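Local coordinates for protein syncytin-1 (Homo sapiens, PDB 5HA6) that probably drives membrane fusion between cells, as the fusion subunit of an endogenous retroviral envelope glycoprotein folded into a trimeric helical bundle, at residues 93-96 with 97-101; 34-37 with 38-42; 104-107 with 108-112. The protein carries 1 engineered substitution. All blocks are in the same frame, centred on the assembly; numbering follows the deposited sequence.

Contact 1 of 3, residues 93-96 with 97-101; sequences SGIV and TEKVK
V96 and V100 form the tight side of the first two and a half turns of helix 93-115. Both are buried one helical turn apart, and methyl CG1 of V96 lies 4.3 Å from CG2 of V100. That methyl of V100 also sits 3.3 Å from V96 O, the carbonyl that receives V100 N at 2.9 Å in a nearly linear bond (N-H...O 173°). V100 directs CG1 opposite its backbone N (chi1 167°), which leaves CG2 beside that nitrogen and therefore near the carbonyl of the preceding turn. L47 and V48 of helix 25-71 pack on V100, and Q51 packs on V96, so the valines form the inward ridge of the helix. This is the outer, C-terminal helix of a class I fusion protein six-helix bundle, in which each such helix runs antiparallel along the inner three-helix coiled coil. The flank beside the ridge meets a neighbour: I95 and V96 pack on T49 of the second subunit. K99 starts close to the backbone, its CG 3.3 Å from I95 O, then bends at chi2 (-64°) and extends away from the turn; its NZ forms a salt bridge with D45 of that second subunit. Along the way CE of K99 passes 4.4 Å from CG2 of I95, a loose apolar touch. The solvent side is sparser and more polar. G94 brings no side chain there, and E98 rests only the root of its chain on the turn, CB 3.3 Å from G94 O, before its carboxylate turns outward. Next to it T97 holds OG1 2.9 Å from S93 O, the same carbonyl that accepts the backbone N of T97.

Contact 2 of 3, residues 34-37 with 38-42; sequences QELN and GDMER
E35 O accepts D39 N at 2.9 Å, one turn further along helix 25-71, and the side chains of both residues form salt bridges with arginines of the third subunit: R110 with E35 OE1 and D39 OD2, R106 with D39 OD1. R106 also hydrogen-bonds E35 O, so this carbonyl has two donors. OE1 of E35 stands 4.6 Å from OD1 of D39, a gathering of like charge probably balanced by those arginines. The carboxylate of D39 folds back over the carbonyl, OD1 3.3 Å from E35 O, a contact between two acceptors that the arginines probably make tolerable. Further along, R42 curls back on its own turn: NH1 donates to G38 O over 2.9 Å, with the oxygen in the guanidinium plane but the donor 46° above the carbonyl plane, while NE forms a salt bridge with E102 of the third subunit. The CA of G38 lies at the edge of this guanidinium.

The apolar side is carried by L36 and M40, whose side chains cross at a slant. CD1 of L36 touches CG of M40 at 3.8 Å, and CE of M40 comes within 4.1 Å of the same methyl. M40 sets CG beside its backbone N (chi1 -69°), 3.4 Å from L36 O, and bends at chi2 (-70°), which brings its thioether end back toward the leucine. M40 also packs on M40 of the third subunit, and L36 and M40 meet D39 of the second, as expected of core positions in the inner trimeric coiled coil of a six-helix bundle.

Contact 3 of 3, residues 104-107 with 108-112; sequences RDRI and QRRAE
R106 and R110 are joined along the backbone by R110 N to R106 O at 2.9 Å, one of four successive i to i+4 bonds in this part of helix 93-115, an outer helix of the six-helix bundle. The carbonyl has a second neighbour: the guanidinium of R110 folds back so that R106 O lies 3.8 Å above its plane, over its centre. The fold comes at chi3 (-73°), and it brings NH2 of R110 to 3.7 Å from CG1 of buried I107.

The two guanidiniums are turned 68° apart, with R106 NH2 4.1 Å from R110 NH1. Both arginines reach acidic residues of the second subunit, D39 and E35; within its own chain R110 NE also bonds OD1 of N37. R109 runs beside R106 in the same direction, though its deposited alternate conformer makes their close approach doubtful. On another face a water bridges the turn, donating to R104 O at 3.1 Å and accepting from NE2 of Q108 at 3.2 Å.

From the N terminus the chain passes first through contact 2, on the long helix 25-71, then reverses through the region that includes short helix 78-82 and enters helix 93-115, where contact 1 and then contact 3 follow. Each spans a few turns of one helix, so none closes a long loop; they lie in series and neither nest nor cross. Contacts 1 and 3 are 16 Å apart between centres, on the same helix. The reversal brings contact 3 back against contact 2, their centres 10 Å apart, whereas contacts 1 and 2 do not touch. Together with the second and third subunits, they tie the inner coiled coil to the outer helices.

Contact 1 of 3, residues 93-96 with 97-101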
loop_
_atom_site.group_PDB
_atom_site.type_symbol
_atom_site.label_atom_id
_atom_site.label_comp_id
_atom_site.label_asym_id
_atom_site.label_seq_id
_atom_site.Cartn_x
_atom_site.Cartn_y
_atom_site.Cartn_z
ATOM N N SER A 93 7.181 -1.964 -8.072
ATOM C CA SER A 93 6.195 -1.042 -8.641
ATOM C C SER A 93 5.561 -1.614 -9.904
ATOM O O SER A 93 4.384 -1.379 -10.160
ATOM C CB SER A 93 6.822 0.296 -8.992
ATOM O OG SER A 93 7.942 0.068 -9.860
ATOM N N GLY A 94 6.358 -2.314 -10.697
ATOM C CA GLY A 94 5.894 -2.950 -11.931
ATOM C C GLY A 94 4.694 -3.879 -11.723
ATOM O O GLY A 94 3.728 -3.879 -12.522
ATOM N N ILE A 95 4.717 -4.640 -10.628
ATOM C CA ILE A 95 3.635 -5.563 -10.348
ATOM C C ILE A 95 2.366 -4.755 -10.037
ATOM O O ILE A 95 1.291 -5.013 -10.601
ATOM C CB ILE A 95 3.997 -6.497 -9.193
ATOM C CG1 ILE A 95 5.094 -7.460 -9.655
ATOM C CG2 ILE A 95 2.793 -7.310 -8.727
ATOM C CD1 ILE A 95 5.660 -8.265 -8.554
ATOM N N VAL A 96 2.480 -3.774 -9.149
ATOM C CA VAL A 96 1.284 -3.063 -8.704
ATOM C C VAL A 96 0.720 -2.258 -9.846
ATOM O O VAL A 96 -0.506 -2.234 -10.093
ATOM C CB VAL A 96 1.599 -2.155 -7.490
ATOM C CG1 VAL A 96 0.427 -1.283 -7.112
ATOM C CG2 VAL A 96 2.009 -3.023 -6.259
ATOM N N THR A 97 1.601 -1.582 -10.555
ATOM C CA THR A 97 1.209 -0.829 -11.742
ATOM C C THR A 97 0.437 -1.731 -12.728
ATOM O O THR A 97 -0.638 -1.330 -13.270
ATOM C CB THR A 97 2.455 -0.213 -12.409
ATOM O OG1 THR A 97 3.013 0.756 -11.504
ATOM C CG2 THR A 97 2.116 0.481 -13.757
ATOM N N GLU A 98 0.961 -2.939 -12.956
ATOM C CA GLU A 98 0.274 -3.871 -13.861
ATOM C C GLU A 98 -1.113 -4.248 -13.371
ATOM O O GLU A 98 -2.088 -4.164 -14.139
ATOM C CB GLU A 98 1.076 -5.168 -14.058
ATOM C CG GLU A 98 0.288 -6.202 -14.924
ATOM C CD GLU A 98 -0.103 -5.704 -16.326
ATOM O OE1 GLU A 98 0.532 -4.733 -16.850
ATOM O OE2 GLU A 98 -1.041 -6.318 -16.949
ATOM N N LYS A 99 -1.216 -4.643 -12.091
ATOM C CA LYS A 99 -2.527 -5.005 -11.534
ATOM C C LYS A 99 -3.553 -3.868 -11.606
ATOM O O LYS A 99 -4.737 -4.111 -11.917
ATOM C CB LYS A 99 -2.412 -5.455 -10.057
ATOM C CG LYS A 99 -1.488 -6.619 -9.810
ATOM C CD LYS A 99 -1.948 -7.907 -10.464
ATOM C CE LYS A 99 -0.918 -8.996 -10.290
ATOM N NZ LYS A 99 -1.425 -10.287 -10.792
ATOM N N VAL A 100 -3.119 -2.647 -11.282
ATOM C CA VAL A 100 -3.977 -1.455 -11.414
ATOM C C VAL A 100 -4.493 -1.265 -12.834
ATOM O O VAL A 100 -5.691 -1.011 -13.040
ATOM C CB VAL A 100 -3.226 -0.198 -10.978
ATOM C CG1 VAL A 100 -3.974 1.085 -11.397
ATOM C CG2 VAL A 100 -3.019 -0.232 -9.440
ATOM N N LYS A 101 -3.597 -1.391 -13.814
ATOM C CA LYS A 101 -4.004 -1.163 -15.185
ATOM C C LYS A 101 -4.984 -2.251 -15.615
ATOM O O LYS A 101 -5.948 -1.963 -16.341
ATOM C CB LYS A 101 -2.768 -1.072 -16.116
ATOM C CG LYS A 101 -2.014 0.299 -15.994
ATOM C CD LYS A 101 -0.752 0.365 -16.812
ATOM C CE LYS A 101 0.020 1.676 -16.586
ATOM N NZ LYS A 101 1.072 1.873 -17.602
#

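Contact 2 of 3, residues 34-37 with 38-42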
loop_
_atom_site.group_PDB
_atom_site.type_symbol
_atom_site.label_atom_id
_atom_site.label_comp_id
_atom_site.label_asym_id
_atom_site.label_seq_id
_atom_site.Cartn_x
_atom_site.Cartn_y
_atom_site.Cartn_z
ATOM N N GLN A 34 -22.024 -0.591 -12.192
ATOM C CA GLN A 34 -21.506 0.774 -11.948
ATOM C C GLN A 34 -21.078 1.005 -10.507
ATOM O O GLN A 34 -20.070 1.662 -10.268
ATOM C CB GLN A 34 -22.538 1.804 -12.340
ATOM C CG GLN A 34 -22.930 1.630 -13.798
ATOM C CD GLN A 34 -24.060 2.513 -14.161
ATOM O OE1 GLN A 34 -24.901 2.855 -13.310
ATOM N NE2 GLN A 34 -24.126 2.885 -15.432
ATOM N N GLU A 35 -21.770 0.416 -9.539
ATOM C CA GLU A 35 -21.253 0.472 -8.151
ATOM C C GLU A 35 -19.826 -0.130 -8.014
ATOM O O GLU A 35 -18.877 0.489 -7.465
ATOM C CB GLU A 35 -22.227 -0.247 -7.197
ATOM C CG GLU A 35 -23.547 0.475 -6.986
ATOM C CD GLU A 35 -23.438 1.733 -6.149
ATOM O OE1 GLU A 35 -22.410 1.905 -5.452
ATOM O OE2 GLU A 35 -24.411 2.533 -6.167
ATOM N N LEU A 36 -19.682 -1.349 -8.517
ATOM C CA LEU A 36 -18.395 -2.010 -8.576
ATOM C C LEU A 36 -17.375 -1.083 -9.231
ATOM O O LEU A 36 -16.306 -0.772 -8.647
ATOM C CB LEU A 36 -18.538 -3.346 -9.347
ATOM C CG LEU A 36 -17.198 -4.082 -9.610
ATOM C CD1 LEU A 36 -16.534 -4.400 -8.315
ATOM C CD2 LEU A 36 -17.370 -5.375 -10.419
ATOM N N ASN A 37 -17.686 -0.598 -10.429
ATOM C CA ASN A 37 -16.746 0.276 -11.143
ATOM C C ASN A 37 -16.331 1.500 -10.324
ATOM O O ASN A 37 -15.138 1.807 -10.210
ATOM C CB ASN A 37 -17.342 0.735 -12.470
ATOM C CG ASN A 37 -17.300 -0.352 -13.540
ATOM O OD1 ASN A 37 -16.759 -1.441 -13.317
ATOM N ND2 ASN A 37 -17.906 -0.068 -14.699
ATOM N N GLY A 38 -17.297 2.191 -9.722
ATOM C CA GLY A 38 -16.929 3.372 -8.925
ATOM C C GLY A 38 -16.103 3.077 -7.655
ATOM O O GLY A 38 -15.229 3.881 -7.257
ATOM N N ASP A 39 -16.382 1.969 -6.981
ATOM C CA ASP A 39 -15.507 1.544 -5.879
ATOM C C ASP A 39 -14.082 1.232 -6.408
ATOM O O ASP A 39 -13.073 1.699 -5.889
ATOM C CB ASP A 39 -16.059 0.294 -5.192
ATOM C CG ASP A 39 -17.269 0.547 -4.318
ATOM O OD1 ASP A 39 -17.983 1.566 -4.444
ATOM O OD2 ASP A 39 -17.545 -0.359 -3.510
ATOM N N MET A 40 -13.996 0.430 -7.468
ATOM C CA MET A 40 -12.689 0.035 -7.999
ATOM C C MET A 40 -11.845 1.167 -8.572
ATOM O O MET A 40 -10.610 1.091 -8.515
ATOM C CB MET A 40 -12.875 -1.056 -9.071
ATOM C CG MET A 40 -13.321 -2.320 -8.468
ATOM S SD MET A 40 -11.982 -3.074 -7.479
ATOM C CE MET A 40 -12.766 -4.459 -6.746
ATOM N N GLU A 41 -12.476 2.208 -9.121
ATOM C CA GLU A 41 -11.719 3.388 -9.523
ATOM C C GLU A 41 -10.981 3.973 -8.314
ATOM O O GLU A 41 -9.798 4.335 -8.392
ATOM C CB GLU A 41 -12.631 4.461 -10.141
ATOM C CG GLU A 41 -13.265 4.103 -11.451
ATOM C CD GLU A 41 -12.277 4.117 -12.621
ATOM O OE1 GLU A 41 -12.701 3.817 -13.764
ATOM O OE2 GLU A 41 -11.080 4.396 -12.414
ATOM N N ARG A 42 -11.655 4.009 -7.156
ATOM C CA ARG A 42 -11.041 4.564 -5.942
ATOM C C ARG A 42 -9.988 3.621 -5.350
ATOM O O ARG A 42 -8.890 4.072 -4.958
ATOM C CB ARG A 42 -12.116 4.894 -4.901
ATOM C CG ARG A 42 -12.971 6.050 -5.342
ATOM C CD ARG A 42 -14.318 6.094 -4.681
ATOM N NE ARG A 42 -14.969 7.371 -5.001
ATOM C CZ ARG A 42 -15.784 7.586 -6.027
ATOM N NH1 ARG A 42 -16.100 6.627 -6.909
ATOM N NH2 ARG A 42 -16.276 8.786 -6.182
#

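Contact 3 of 3, residues 104-107 with 108-112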
loop_
_atom_site.group_PDB
_atom_site.type_symbol
_atom_site.label_atom_id
_atom_site.label_comp_id
_atom_site.label_asym_id
_atom_site.label_seq_id
_atom_site.Cartn_x
_atom_site.Cartn_y
_atom_site.Cartn_z
ATOM N N ARG A 104 -8.340 -1.282 -14.118
ATOM C CA ARG A 104 -8.906 -0.231 -14.949
ATOM C C ARG A 104 -9.414 -0.771 -16.316
ATOM O O ARG A 104 -10.477 -0.313 -16.828
ATOM C CB ARG A 104 -7.855 0.882 -15.099
ATOM C CG ARG A 104 -7.689 1.672 -13.754
ATOM C CD ARG A 104 -6.666 2.769 -13.846
ATOM N NE ARG A 104 -6.708 3.585 -12.634
ATOM C CZ ARG A 104 -5.706 4.341 -12.207
ATOM N NH1 ARG A 104 -4.569 4.442 -12.902
ATOM N NH2 ARG A 104 -5.853 5.029 -11.097
ATOM N N ASP A 105 -8.699 -1.761 -16.899
ATOM C CA ASP A 105 -9.187 -2.405 -18.115
ATOM C C ASP A 105 -10.506 -3.095 -17.864
ATOM O O ASP A 105 -11.383 -3.104 -18.718
ATOM C CB ASP A 105 -8.208 -3.469 -18.650
ATOM C CG ASP A 105 -6.908 -2.898 -19.074
ATOM O OD1 ASP A 105 -6.855 -1.670 -19.348
ATOM O OD2 ASP A 105 -5.950 -3.698 -19.169
ATOM N N ARG A 106 -10.595 -3.781 -16.731
ATOM C CA ARG A 106 -11.829 -4.501 -16.408
ATOM C C ARG A 106 -13.002 -3.562 -16.205
ATOM O O ARG A 106 -14.128 -3.877 -16.668
ATOM C CB ARG A 106 -11.602 -5.382 -15.168
ATOM C CG ARG A 106 -10.670 -6.538 -15.483
ATOM C CD ARG A 106 -10.236 -7.314 -14.239
ATOM N NE ARG A 106 -11.431 -7.913 -13.608
ATOM C CZ ARG A 106 -12.057 -9.000 -14.022
ATOM N NH1 ARG A 106 -11.586 -9.754 -15.026
ATOM N NH2 ARG A 106 -13.160 -9.371 -13.381
ATOM N N ILE A 107 -12.764 -2.423 -15.525
ATOM C CA ILE A 107 -13.777 -1.379 -15.467
ATOM C C ILE A 107 -14.248 -0.946 -16.856
ATOM O O ILE A 107 -15.468 -0.917 -17.166
ATOM C CB ILE A 107 -13.258 -0.150 -14.741
ATOM C CG1 ILE A 107 -13.033 -0.507 -13.279
ATOM C CG2 ILE A 107 -14.194 1.048 -14.921
ATOM C CD1 ILE A 107 -12.117 0.470 -12.563
ATOM N N GLN A 108 -13.322 -0.575 -17.706
ATOM C CA GLN A 108 -13.664 -0.154 -19.030
ATOM C C GLN A 108 -14.373 -1.263 -19.777
ATOM O O GLN A 108 -15.314 -1.005 -20.437
ATOM C CB GLN A 108 -12.443 0.358 -19.790
ATOM C CG GLN A 108 -11.865 1.653 -19.261
ATOM C CD GLN A 108 -12.830 2.815 -19.344
ATOM O OE1 GLN A 108 -13.359 3.119 -20.381
ATOM N NE2 GLN A 108 -13.082 3.434 -18.226
ATOM N N ARG A 109 -13.936 -2.495 -19.623
ATOM C CA ARG A 109 -14.581 -3.559 -20.400
ATOM C C ARG A 109 -16.031 -3.750 -19.969
ATOM O O ARG A 109 -16.915 -3.955 -20.812
ATOM C CB ARG A 109 -13.846 -4.898 -20.278
ATOM C CG ARG A 109 -14.637 -6.081 -20.920
ATOM C CD ARG A 109 -13.899 -7.424 -20.865
ATOM N NE ARG A 109 -13.762 -7.938 -19.495
ATOM C CZ ARG A 109 -13.177 -9.092 -19.187
ATOM N NH1 ARG A 109 -12.673 -9.866 -20.139
ATOM N NH2 ARG A 109 -13.094 -9.481 -17.924
ATOM N N ARG A 110 -16.295 -3.707 -18.648
ATOM C CA ARG A 110 -17.694 -3.828 -18.199
ATOM C C ARG A 110 -18.562 -2.719 -18.774
ATOM O O ARG A 110 -19.660 -2.961 -19.310
ATOM C CB ARG A 110 -17.766 -3.784 -16.671
ATOM C CG ARG A 110 -17.286 -5.087 -16.037
ATOM C CD ARG A 110 -17.635 -5.127 -14.584
ATOM N NE ARG A 110 -16.759 -4.199 -13.871
ATOM C CZ ARG A 110 -15.637 -4.557 -13.256
ATOM N NH1 ARG A 110 -15.230 -5.813 -13.295
ATOM N NH2 ARG A 110 -14.894 -3.636 -12.658
ATOM N N ALA A 111 -18.063 -1.491 -18.675
ATOM C CA ALA A 111 -18.824 -0.384 -19.289
ATOM C C ALA A 111 -18.996 -0.580 -20.808
ATOM O O ALA A 111 -20.050 -0.300 -21.411
ATOM C CB ALA A 111 -18.124 0.917 -19.013
ATOM N N GLU A 112 -17.930 -1.036 -21.445
ATOM C CA GLU A 112 -17.947 -1.206 -22.887
ATOM C C GLU A 112 -18.986 -2.249 -23.304
ATOM O O GLU A 112 -19.705 -2.073 -24.284
ATOM C CB GLU A 112 -16.561 -1.611 -23.385
ATOM C CG GLU A 112 -16.436 -1.558 -24.915
ATOM C CD GLU A 112 -17.044 -2.781 -25.629
ATOM O OE1 GLU A 112 -17.018 -3.887 -25.059
ATOM O OE2 GLU A 112 -17.522 -2.644 -26.772
HETATM O O HOH W 1 -10.909 2.658 -16.079
#